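Local coordinates for protein HhaI Restriction Endonuclease (Haemophilus parahaemolyticus, PDB 6UKF) that binds its cognate DNA and, as a restriction endonuclease, probably hydrolyses both strands at the sequence GCGC, at residues L242-L245 with N246-K250; F139-E142 with H143-H146; P170-K173 with Q174-K178; T131-G134 with D135-F139. One frame throughout, in Å; residues are numbered along the deposited sequence.

Interaction 1 (L242-L245 with N246-K250)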
loop_
_atom_site.group_PDB
_atom_site.type_symbol
_atom_site.label_atom_id
_atom_site.label_comp_id
_atom_site.label_asym_id
_atom_site.label_seq_id
_atom_site.Cartn_x
_atom_site.Cartn_y
_atom_site.Cartn_z
ATOM N N LEU A 242 -24.952 -13.250 -2.712
ATOM C CA LEU A 242 -25.768 -12.090 -3.050
ATOM C C LEU A 242 -26.600 -11.624 -1.863
ATOM O O LEU A 242 -26.982 -10.452 -1.798
ATOM C CB LEU A 242 -26.681 -12.409 -4.230
ATOM C CG LEU A 242 -26.011 -12.832 -5.535
ATOM C CD1 LEU A 242 -27.039 -12.835 -6.656
ATOM C CD2 LEU A 242 -24.835 -11.931 -5.882
ATOM N N PHE A 243 -26.897 -12.525 -0.929
ATOM C CA PHE A 243 -27.636 -12.143 0.267
ATOM C C PHE A 243 -26.793 -11.237 1.154
ATOM O O PHE A 243 -27.261 -10.190 1.621
ATOM C CB PHE A 243 -28.058 -13.408 1.013
ATOM C CG PHE A 243 -28.751 -13.140 2.306
ATOM C CD1 PHE A 243 -30.083 -12.771 2.331
ATOM C CD2 PHE A 243 -28.067 -13.251 3.503
ATOM C CE1 PHE A 243 -30.720 -12.516 3.527
ATOM C CE2 PHE A 243 -28.696 -13.000 4.702
ATOM C CZ PHE A 243 -30.026 -12.631 4.716
ATOM N N ILE A 244 -25.538 -11.620 1.390
ATOM C CA ILE A 244 -24.627 -10.764 2.144
ATOM C C ILE A 244 -24.404 -9.450 1.409
ATOM O O ILE A 244 -24.404 -8.370 2.015
ATOM C CB ILE A 244 -23.305 -11.509 2.410
ATOM C CG1 ILE A 244 -23.581 -12.761 3.249
ATOM C CG2 ILE A 244 -22.289 -10.581 3.074
ATOM C CD1 ILE A 244 -22.359 -13.566 3.599
ATOM N N LEU A 245 -24.208 -9.520 0.094
ATOM C CA LEU A 245 -23.977 -8.314 -0.691
ATOM C C LEU A 245 -25.105 -7.309 -0.491
ATOM O O LEU A 245 -24.863 -6.118 -0.268
ATOM C CB LEU A 245 -23.863 -8.698 -2.163
ATOM C CG LEU A 245 -23.538 -7.583 -3.152
ATOM C CD1 LEU A 245 -22.059 -7.249 -3.089
ATOM C CD2 LEU A 245 -23.955 -7.998 -4.550
ATOM N N ASN A 246 -26.350 -7.775 -0.560
ATOM C CA ASN A 246 -27.480 -6.859 -0.466
ATOM C C ASN A 246 -27.598 -6.251 0.927
ATOM O O ASN A 246 -27.832 -5.045 1.060
ATOM C CB ASN A 246 -28.773 -7.565 -0.872
ATOM C CG ASN A 246 -28.910 -7.706 -2.376
ATOM O OD1 ASN A 246 -28.265 -6.988 -3.141
ATOM N ND2 ASN A 246 -29.760 -8.628 -2.806
ATOM N N GLU A 247 -27.453 -7.057 1.980
ATOM C CA GLU A 247 -27.547 -6.479 3.317
ATOM C C GLU A 247 -26.393 -5.521 3.583
ATOM O O GLU A 247 -26.562 -4.532 4.307
ATOM C CB GLU A 247 -27.636 -7.572 4.382
ATOM C CG GLU A 247 -26.375 -8.394 4.568
ATOM C CD GLU A 247 -26.567 -9.535 5.552
ATOM O OE1 GLU A 247 -27.704 -9.741 6.030
ATOM O OE2 GLU A 247 -25.575 -10.235 5.845
ATOM N N ASP A 248 -25.230 -5.776 2.980
ATOM C CA ASP A 248 -24.086 -4.892 3.164
ATOM C C ASP A 248 -24.275 -3.564 2.449
ATOM O O ASP A 248 -23.824 -2.526 2.949
ATOM C CB ASP A 248 -22.804 -5.596 2.727
ATOM C CG ASP A 248 -22.319 -6.564 3.766
ATOM O OD1 ASP A 248 -21.435 -7.322 3.511
ATOM O OD2 ASP A 248 -22.944 -6.493 4.934
ATOM N N ARG A 249 -24.930 -3.562 1.288
ATOM C CA ARG A 249 -25.252 -2.291 0.652
ATOM C C ARG A 249 -26.196 -1.479 1.531
ATOM O O ARG A 249 -26.049 -0.259 1.651
ATOM C CB ARG A 249 -25.839 -2.522 -0.742
ATOM C CG ARG A 249 -26.046 -1.240 -1.552
ATOM C CD ARG A 249 -24.741 -0.482 -1.815
ATOM N NE ARG A 249 -23.967 -1.019 -2.934
ATOM C CZ ARG A 249 -23.744 -0.382 -4.085
ATOM N NH1 ARG A 249 -24.226 0.837 -4.301
ATOM N NH2 ARG A 249 -23.023 -0.968 -5.028
ATOM N N LYS A 250 -27.159 -2.143 2.173
ATOM C CA LYS A 250 -28.048 -1.430 3.083
ATOM C C LYS A 250 -27.295 -0.910 4.300
ATOM O O LYS A 250 -27.588 0.184 4.790
ATOM C CB LYS A 250 -29.213 -2.328 3.482
ATOM C CG LYS A 250 -30.212 -2.448 2.359
ATOM C CD LYS A 250 -31.438 -3.234 2.746
ATOM C CE LYS A 250 -32.567 -2.951 1.775
ATOM N NZ LYS A 250 -33.785 -3.711 2.144
#
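L242 to L245 form the first turn of the C-terminal alpha-helix 242-255, and N246 to K250 form the next. Four successive i to i+4 hydrogen bonds tie the two turns together, from N246 N to L242 O (3.0 Å) up to R249 N to L245 O (3.0 Å), with E247 N to F243 O (3.2 Å) among them.

On the outer side, F243 and E247 are one turn apart. The glutamate's CG sits between its backbone N and carbonyl carbon (chi1 69°) and the chain is extended beyond it, which lays the carboxylate back along the first turn. OE1 comes 3.7 Å from CE2 of the F243 ring, whose plane is 53° from that of the carboxylate, a pairing that the solvent-facing side of a helix tolerates. The apolar I244 and L245 instead face the protein, both meeting Y147, and L245 also reaches I137. D248 is buried, and a short acid suits a place where a tyrosine hydroxyl and a histidine are at hand: OD1 bonds Y147 OH, and OD2 meets H143 ND1 in a weak bond. Alongside it runs I244, pointing the same way, with its methyl CG2 3.4 Å from D248 OD1.

Interaction 2 (F139-E142 with H143-H146); sequences FPIE and HFEH. With PO4 (phosphate ion), chain Q.
A short 3-10 turn carries the chain out of strand 136-140 and into the loop that leads to strand 148-156. Its backbone is closed by two i to i+3 bonds: H143 N to P140 O (2.9 Å) and F144 N to I141 O (3.1 Å).

On the buried side of the turn, the rings of F139 and F144 meet obliquely, their centroids 5.9 Å apart and their planes at 68°. CD1 of F144 lies at the edge of the F139 ring, 3.8 Å from CE1, and the CD1 methyl of I141 reaches the same F144 atom at 4.0 Å. Large apolar residues suit this point because the mixed sheet, strand 148-156 and helix 110-123 close in around it: F129 meets the F144 ring edge-to-face, and I117 and V150 pack against it too.

The polar residues turn outward. The imidazole of H143 presents its edge to the turn, CD2 lying 3.3 Å from E142 O, and the same ring meets CG of P140 obliquely. A water donates to both E142 O and E145 OE2, bridging the carbonyl and the acid, while OE1 of E145 makes a salt bridge with K118, which also bonds E142 O. Bending at chi2 (-79°) brings the E145 chain back over its own turn, and its CD rests above one face of the H146 imidazole. That ring donates from ND1 to O4 of a phosphate ion, 2.7 Å away and nearly straight at 174°. The phosphate, probably from the crystallisation liquor, is also bound by NZ of K237.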
loop_
_atom_site.group_PDB
_atom_site.type_symbol
_atom_site.label_atom_id
_atom_site.label_comp_id
_atom_site.label_asym_id
_atom_site.label_seq_id
_atom_site.Cartn_x
_atom_site.Cartn_y
_atom_site.Cartn_z
ATOM N N PHE A 139 -18.906 -2.863 1.048
ATOM C CA PHE A 139 -19.190 -3.724 2.184
ATOM C C PHE A 139 -18.495 -3.221 3.437
ATOM O O PHE A 139 -17.428 -2.600 3.354
ATOM C CB PHE A 139 -18.800 -5.184 1.905
ATOM C CG PHE A 139 -17.332 -5.397 1.682
ATOM C CD1 PHE A 139 -16.480 -5.612 2.752
ATOM C CD2 PHE A 139 -16.806 -5.407 0.403
ATOM C CE1 PHE A 139 -15.129 -5.819 2.549
ATOM C CE2 PHE A 139 -15.458 -5.616 0.194
ATOM C CZ PHE A 139 -14.618 -5.824 1.269
ATOM N N PRO A 140 -19.069 -3.486 4.607
ATOM C CA PRO A 140 -18.444 -3.064 5.861
ATOM C C PRO A 140 -17.297 -3.981 6.248
ATOM O O PRO A 140 -17.295 -5.177 5.949
ATOM C CB PRO A 140 -19.594 -3.187 6.867
ATOM C CG PRO A 140 -20.419 -4.302 6.335
ATOM C CD PRO A 140 -20.342 -4.195 4.838
ATOM N N ILE A 141 -16.318 -3.398 6.946
ATOM C CA ILE A 141 -15.103 -4.122 7.321
ATOM C C ILE A 141 -15.416 -5.406 8.080
ATOM O O ILE A 141 -14.705 -6.407 7.937
ATOM C CB ILE A 141 -14.150 -3.178 8.094
ATOM C CG1 ILE A 141 -12.841 -3.875 8.482
ATOM C CG2 ILE A 141 -14.821 -2.611 9.345
ATOM C CD1 ILE A 141 -12.057 -4.428 7.320
ATOM N N GLU A 142 -16.486 -5.414 8.879
ATOM C CA GLU A 142 -16.795 -6.597 9.674
ATOM C C GLU A 142 -17.143 -7.817 8.827
ATOM O O GLU A 142 -17.145 -8.931 9.363
ATOM C CB GLU A 142 -17.928 -6.307 10.662
ATOM C CG GLU A 142 -19.213 -5.821 10.025
ATOM C CD GLU A 142 -19.347 -4.308 10.033
ATOM O OE1 GLU A 142 -20.496 -3.823 10.029
ATOM O OE2 GLU A 142 -18.318 -3.593 10.024
ATOM N N HIS A 143 -17.428 -7.650 7.533
ATOM C CA HIS A 143 -17.781 -8.766 6.662
ATOM C C HIS A 143 -16.717 -9.058 5.610
ATOM O O HIS A 143 -17.005 -9.722 4.610
ATOM C CB HIS A 143 -19.138 -8.529 6.009
ATOM C CG HIS A 143 -20.279 -8.637 6.967
ATOM N ND1 HIS A 143 -21.591 -8.519 6.573
ATOM C CD2 HIS A 143 -20.306 -8.863 8.301
ATOM C CE1 HIS A 143 -22.380 -8.653 7.622
ATOM N NE2 HIS A 143 -21.625 -8.864 8.684
ATOM N N PHE A 144 -15.483 -8.614 5.854
ATOM C CA PHE A 144 -14.409 -8.712 4.869
ATOM C C PHE A 144 -14.267 -10.113 4.286
ATOM O O PHE A 144 -14.056 -10.266 3.077
ATOM C CB PHE A 144 -13.101 -8.288 5.543
ATOM C CG PHE A 144 -11.982 -8.017 4.589
ATOM C CD1 PHE A 144 -11.799 -6.750 4.070
ATOM C CD2 PHE A 144 -11.105 -9.020 4.222
ATOM C CE1 PHE A 144 -10.768 -6.488 3.194
ATOM C CE2 PHE A 144 -10.074 -8.763 3.344
ATOM C CZ PHE A 144 -9.907 -7.495 2.831
ATOM N N GLU A 145 -14.355 -11.145 5.127
ATOM C CA GLU A 145 -14.048 -12.497 4.670
ATOM C C GLU A 145 -15.046 -13.011 3.641
ATOM O O GLU A 145 -14.746 -13.982 2.938
ATOM C CB GLU A 145 -13.964 -13.462 5.859
ATOM C CG GLU A 145 -15.300 -13.867 6.488
ATOM C CD GLU A 145 -15.881 -12.812 7.417
ATOM O OE1 GLU A 145 -15.343 -11.755 7.506
ATOM O OE2 GLU A 145 -16.980 -13.123 8.102
ATOM N N HIS A 146 -16.225 -12.400 3.546
ATOM C CA HIS A 146 -17.209 -12.819 2.559
ATOM C C HIS A 146 -16.885 -12.322 1.160
ATOM O O HIS A 146 -17.546 -12.740 0.202
ATOM C CB HIS A 146 -18.598 -12.334 2.976
ATOM C CG HIS A 146 -19.068 -12.919 4.269
ATOM N ND1 HIS A 146 -19.350 -14.260 4.417
ATOM C CD2 HIS A 146 -19.294 -12.351 5.476
ATOM C CE1 HIS A 146 -19.735 -14.491 5.659
ATOM N NE2 HIS A 146 -19.711 -13.349 6.322
HETATM P P PO4 Q . -18.179 -17.033 2.567
HETATM O O1 PO4 Q . -17.589 -17.313 1.206
HETATM O O2 PO4 Q . -18.714 -18.315 3.153
HETATM O O3 PO4 Q . -17.116 -16.467 3.476
HETATM O O4 PO4 Q . -19.304 -16.035 2.438
HETATM O O HOH W 1 -18.261 -11.668 9.672
#

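Interaction 3 (P170-K173 with Q174-K178)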
loop_
_atom_site.group_PDB
_atom_site.type_symbol
_atom_site.label_atom_id
_atom_site.label_comp_id
_atom_site.label_asym_id
_atom_site.label_seq_id
_atom_site.Cartn_x
_atom_site.Cartn_y
_atom_site.Cartn_z
ATOM N N PRO A 170 24.500 18.327 -7.464
ATOM C CA PRO A 170 25.836 18.116 -8.053
ATOM C C PRO A 170 26.139 16.660 -8.366
ATOM O O PRO A 170 26.643 16.357 -9.456
ATOM C CB PRO A 170 26.779 18.703 -6.994
ATOM C CG PRO A 170 25.953 19.690 -6.262
ATOM C CD PRO A 170 24.566 19.126 -6.228
ATOM N N ASP A 171 25.854 15.744 -7.436
ATOM C CA ASP A 171 26.096 14.332 -7.712
ATOM C C ASP A 171 25.283 13.861 -8.907
ATOM O O ASP A 171 25.759 13.049 -9.709
ATOM C CB ASP A 171 25.769 13.475 -6.489
ATOM C CG ASP A 171 26.838 13.551 -5.420
ATOM O OD1 ASP A 171 26.528 13.260 -4.248
ATOM O OD2 ASP A 171 27.985 13.915 -5.751
ATOM N N PHE A 172 24.050 14.352 -9.046
ATOM C CA PHE A 172 23.228 13.916 -10.168
ATOM C C PHE A 172 23.770 14.446 -11.490
ATOM O O PHE A 172 23.842 13.709 -12.478
ATOM C CB PHE A 172 21.772 14.331 -9.982
ATOM C CG PHE A 172 20.889 13.874 -11.099
ATOM C CD1 PHE A 172 20.716 12.521 -11.338
ATOM C CD2 PHE A 172 20.260 14.784 -11.931
ATOM C CE1 PHE A 172 19.922 12.080 -12.375
ATOM C CE2 PHE A 172 19.461 14.348 -12.972
ATOM C CZ PHE A 172 19.292 12.993 -13.194
ATOM N N LYS A 173 24.135 15.730 -11.537
ATOM C CA LYS A 173 24.751 16.269 -12.745
ATOM C C LYS A 173 26.014 15.497 -13.103
ATOM O O LYS A 173 26.276 15.235 -14.283
ATOM C CB LYS A 173 25.071 17.751 -12.559
ATOM C CG LYS A 173 23.851 18.656 -12.542
ATOM C CD LYS A 173 24.250 20.126 -12.459
ATOM C CE LYS A 173 23.025 21.027 -12.446
ATOM N NZ LYS A 173 23.350 22.441 -12.134
ATOM N N GLN A 174 26.809 15.125 -12.099
ATOM C CA GLN A 174 28.029 14.368 -12.368
ATOM C C GLN A 174 27.712 12.950 -12.829
ATOM O O GLN A 174 28.428 12.398 -13.673
ATOM C CB GLN A 174 28.934 14.388 -11.134
ATOM C CG GLN A 174 29.553 15.760 -10.888
ATOM C CD GLN A 174 30.352 15.848 -9.604
ATOM O OE1 GLN A 174 30.807 14.840 -9.066
ATOM N NE2 GLN A 174 30.530 17.066 -9.107
ATOM N N ALA A 175 26.636 12.354 -12.310
ATOM C CA ALA A 175 26.213 11.045 -12.802
ATOM C C ALA A 175 25.771 11.122 -14.261
ATOM O O ALA A 175 26.093 10.236 -15.061
ATOM C CB ALA A 175 25.093 10.481 -11.925
ATOM N N LEU A 176 25.031 12.174 -14.626
ATOM C CA LEU A 176 24.641 12.356 -16.021
ATOM C C LEU A 176 25.869 12.501 -16.907
ATOM O O LEU A 176 25.947 11.907 -17.990
ATOM C CB LEU A 176 23.756 13.596 -16.150
ATOM C CG LEU A 176 22.346 13.493 -15.573
ATOM C CD1 LEU A 176 21.739 14.877 -15.423
ATOM C CD2 LEU A 176 21.465 12.615 -16.450
ATOM N N ASP A 177 26.835 13.302 -16.462
ATOM C CA ASP A 177 28.073 13.476 -17.208
ATOM C C ASP A 177 28.775 12.140 -17.419
ATOM O O ASP A 177 29.207 11.820 -18.533
ATOM C CB ASP A 177 28.962 14.445 -16.434
ATOM C CG ASP A 177 30.199 14.836 -17.191
ATOM O OD1 ASP A 177 30.303 14.530 -18.332
ATOM O OD2 ASP A 177 31.120 15.517 -16.524
ATOM N N LYS A 178 28.882 11.338 -16.357
ATOM C CA LYS A 178 29.545 10.042 -16.461
ATOM C C LYS A 178 28.841 9.134 -17.462
ATOM O O LYS A 178 29.496 8.405 -18.217
ATOM C CB LYS A 178 29.585 9.377 -15.084
ATOM C CG LYS A 178 29.957 7.903 -15.114
HETATM O O HOH W 2 29.499 12.943 -7.623
#
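Helix 169-179 is amphipathic, and P170 to K178 cover two of its turns: F172, A175 and L176 are buried, whereas Q174 and D177 look out to solvent. Regular i to i+4 bonds hold the turns, among them A175 N to D171 O (2.8 Å) and L176 N to F172 O (2.9 Å). P170 has no N-H to give but suits the first turn, where no earlier carbonyl of the helix awaits one; its own O accepts from Q174 N at 2.9 Å.

The main side-chain contact is between F172 and L176, one turn apart on the buried side. CG of the phenylalanine is anti to its backbone N (chi1 -179°), which carries the ring outward and slightly toward the C-terminal end, where L176 lies against it. L176 then covers one face: CG stands 4.1 Å from the ring centroid and 19° off the normal, a CH-pi contact, while CD1 comes closer to the rim, 3.4 Å from CE2. A branched leucine can thus offer both its CH and a methyl to the flat ring.

Across the solvent-facing side, D171 and Q174 are joined through water rather than directly. One water donates to D171 OD2 (2.6 Å) and to Q174 OE1 (2.7 Å), using the extended amide chain and the short carboxylate as two acceptors. The other oxygen of D171 lies near the carboxylate of D204, a proximity that might raise the pKa of one of the acids.

The buried side rests on I201 of strand 199-202 and L190 of strand 189-191, and F208 of strand 207-212 meets the F172 ring edge-to-face.

Interaction 4 (T131-G134 with D135-F139); sequences TSNG and DFIIF
The F136 ring lies by S132, with CD1 4.2 Å from the serine CB in an oblique approach, and is stacked with the ring of Y13, F9 also meeting it. The F139 ring has CG2 of T131 at its edge, near its plane, and stacks with Y147. A third flat group, the amide of N133, is crossed at about a right angle by I137, whose CD1 touches the amide CG at 3.7 Å.

These residues belong to a beta hairpin of strands 126-132 and 136-140. T131 and I137 form an antiparallel hydrogen-bonded pair, each N reaching the other's O at 2.9 Å; S132 and F136 are the non-hydrogen-bonded pair beyond it. On the T131 face, its methyl lies alongside CB of I137, an arrangement suited to beta-branched residues in an extended chain.

At the tip, N133 serves the turn twice. Its backbone N donates to D135 O, and its side-chain OD1 accepts from D135 N in the amide carbonyl plane (3.2 Å, 169°); with chi1 at 65°, CG lies over the turn, where the amide can reach. S132 OG, anti to its backbone N, accepts from G134 N (3.1 Å), an ST turn. G134 takes a positive phi (113°), a backbone shape that glycine, lacking CB, adopts without strain.

The hairpin ends the mixed sheet, strand 136-140 being outermost. Helix 3-18 packs on the S132 and F136 side, helix 242-255 meets I138 through F252, and T131 OG1 is bonded to K48 O.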
loop_
_atom_site.group_PDB
_atom_site.type_symbol
_atom_site.label_atom_id
_atom_site.label_comp_id
_atom_site.label_asym_id
_atom_site.label_seq_id
_atom_site.Cartn_x
_atom_site.Cartn_y
_atom_site.Cartn_z
ATOM N N THR A 131 -14.971 -2.155 -4.056
ATOM C CA THR A 131 -14.236 -2.835 -5.107
ATOM C C THR A 131 -15.189 -3.005 -6.283
ATOM O O THR A 131 -16.301 -2.469 -6.287
ATOM C CB THR A 131 -13.626 -4.143 -4.580
ATOM O OG1 THR A 131 -12.784 -4.721 -5.584
ATOM C CG2 THR A 131 -14.705 -5.146 -4.196
ATOM N N SER A 132 -14.752 -3.745 -7.296
ATOM C CA SER A 132 -15.591 -3.966 -8.461
ATOM C C SER A 132 -15.176 -5.257 -9.146
ATOM O O SER A 132 -13.985 -5.536 -9.293
ATOM C CB SER A 132 -15.487 -2.802 -9.453
ATOM O OG SER A 132 -16.072 -3.144 -10.698
ATOM N N ASN A 133 -16.173 -6.038 -9.556
ATOM C CA ASN A 133 -15.973 -7.205 -10.406
ATOM C C ASN A 133 -16.666 -7.008 -11.752
ATOM O O ASN A 133 -17.019 -7.975 -12.427
ATOM C CB ASN A 133 -16.484 -8.472 -9.723
ATOM C CG ASN A 133 -17.986 -8.451 -9.499
ATOM O OD1 ASN A 133 -18.663 -7.478 -9.832
ATOM N ND2 ASN A 133 -18.516 -9.533 -8.938
ATOM N N GLY A 134 -16.852 -5.747 -12.149
ATOM C CA GLY A 134 -17.737 -5.366 -13.228
ATOM C C GLY A 134 -18.925 -4.559 -12.743
ATOM O O GLY A 134 -19.411 -3.680 -13.467
ATOM N N ASP A 135 -19.403 -4.850 -11.536
ATOM C CA ASP A 135 -20.304 -3.989 -10.790
ATOM C C ASP A 135 -19.616 -3.583 -9.494
ATOM O O ASP A 135 -18.754 -4.301 -8.977
ATOM C CB ASP A 135 -21.614 -4.705 -10.441
ATOM C CG ASP A 135 -22.476 -4.981 -11.658
ATOM O OD1 ASP A 135 -22.639 -4.069 -12.497
ATOM O OD2 ASP A 135 -22.995 -6.111 -11.776
ATOM N N PHE A 136 -20.010 -2.430 -8.968
ATOM C CA PHE A 136 -19.418 -1.948 -7.730
ATOM C C PHE A 136 -19.943 -2.742 -6.546
ATOM O O PHE A 136 -21.125 -3.092 -6.480
ATOM C CB PHE A 136 -19.700 -0.460 -7.541
ATOM C CG PHE A 136 -18.883 0.415 -8.437
ATOM C CD1 PHE A 136 -17.554 0.670 -8.146
ATOM C CD2 PHE A 136 -19.435 0.971 -9.575
ATOM C CE1 PHE A 136 -16.794 1.467 -8.970
ATOM C CE2 PHE A 136 -18.678 1.773 -10.404
ATOM C CZ PHE A 136 -17.359 2.023 -10.100
ATOM N N ILE A 137 -19.044 -3.025 -5.612
ATOM C CA ILE A 137 -19.332 -3.805 -4.418
ATOM C C ILE A 137 -18.848 -2.990 -3.229
ATOM O O ILE A 137 -17.667 -2.633 -3.162
ATOM C CB ILE A 137 -18.623 -5.168 -4.464
ATOM C CG1 ILE A 137 -19.134 -5.992 -5.650
ATOM C CG2 ILE A 137 -18.821 -5.910 -3.157
ATOM C CD1 ILE A 137 -18.235 -7.146 -6.029
ATOM N N ILE A 138 -19.753 -2.685 -2.305
ATOM C CA ILE A 138 -19.445 -1.898 -1.116
ATOM C C ILE A 138 -19.823 -2.735 0.094
ATOM O O ILE A 138 -20.943 -3.252 0.167
ATOM C CB ILE A 138 -20.221 -0.569 -1.105
ATOM C CG1 ILE A 138 -19.903 0.253 -2.358
ATOM C CG2 ILE A 138 -19.896 0.219 0.159
ATOM C CD1 ILE A 138 -20.816 1.441 -2.554
ATOM N N PHE A 139 -18.906 -2.863 1.048
ATOM C CA PHE A 139 -19.190 -3.724 2.184
ATOM C C PHE A 139 -18.495 -3.221 3.437
ATOM O O PHE A 139 -17.428 -2.600 3.354
ATOM C CB PHE A 139 -18.800 -5.184 1.905
ATOM C CG PHE A 139 -17.332 -5.397 1.682
ATOM C CD1 PHE A 139 -16.480 -5.612 2.752
ATOM C CD2 PHE A 139 -16.806 -5.407 0.403
ATOM C CE1 PHE A 139 -15.129 -5.819 2.549
ATOM C CE2 PHE A 139 -15.458 -5.616 0.194
ATOM C CZ PHE A 139 -14.618 -5.824 1.269
#

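In the fold
Interactions 4, 2 and 1 form one neighbourhood. Interaction 4 runs through F139 directly into interaction 2 along strand 136-140, their centres 13 Å apart, and helix 242-255 lies against both. There CG of D248 packs 3.3 Å from CD of P140, and OD1 of D248 lies 3.8 Å from CB of the shared F139, so the C-terminal helix packs against the outermost strand of the mixed sheet. Interaction 3 lies about 58 Å from interaction 1, centre to centre, beyond the chain's centre. Its nearest atom is about 7 Å from the DNA, against about 8 Å for interaction 4, while the side chain of F144 is about 13 Å from the calcium ion.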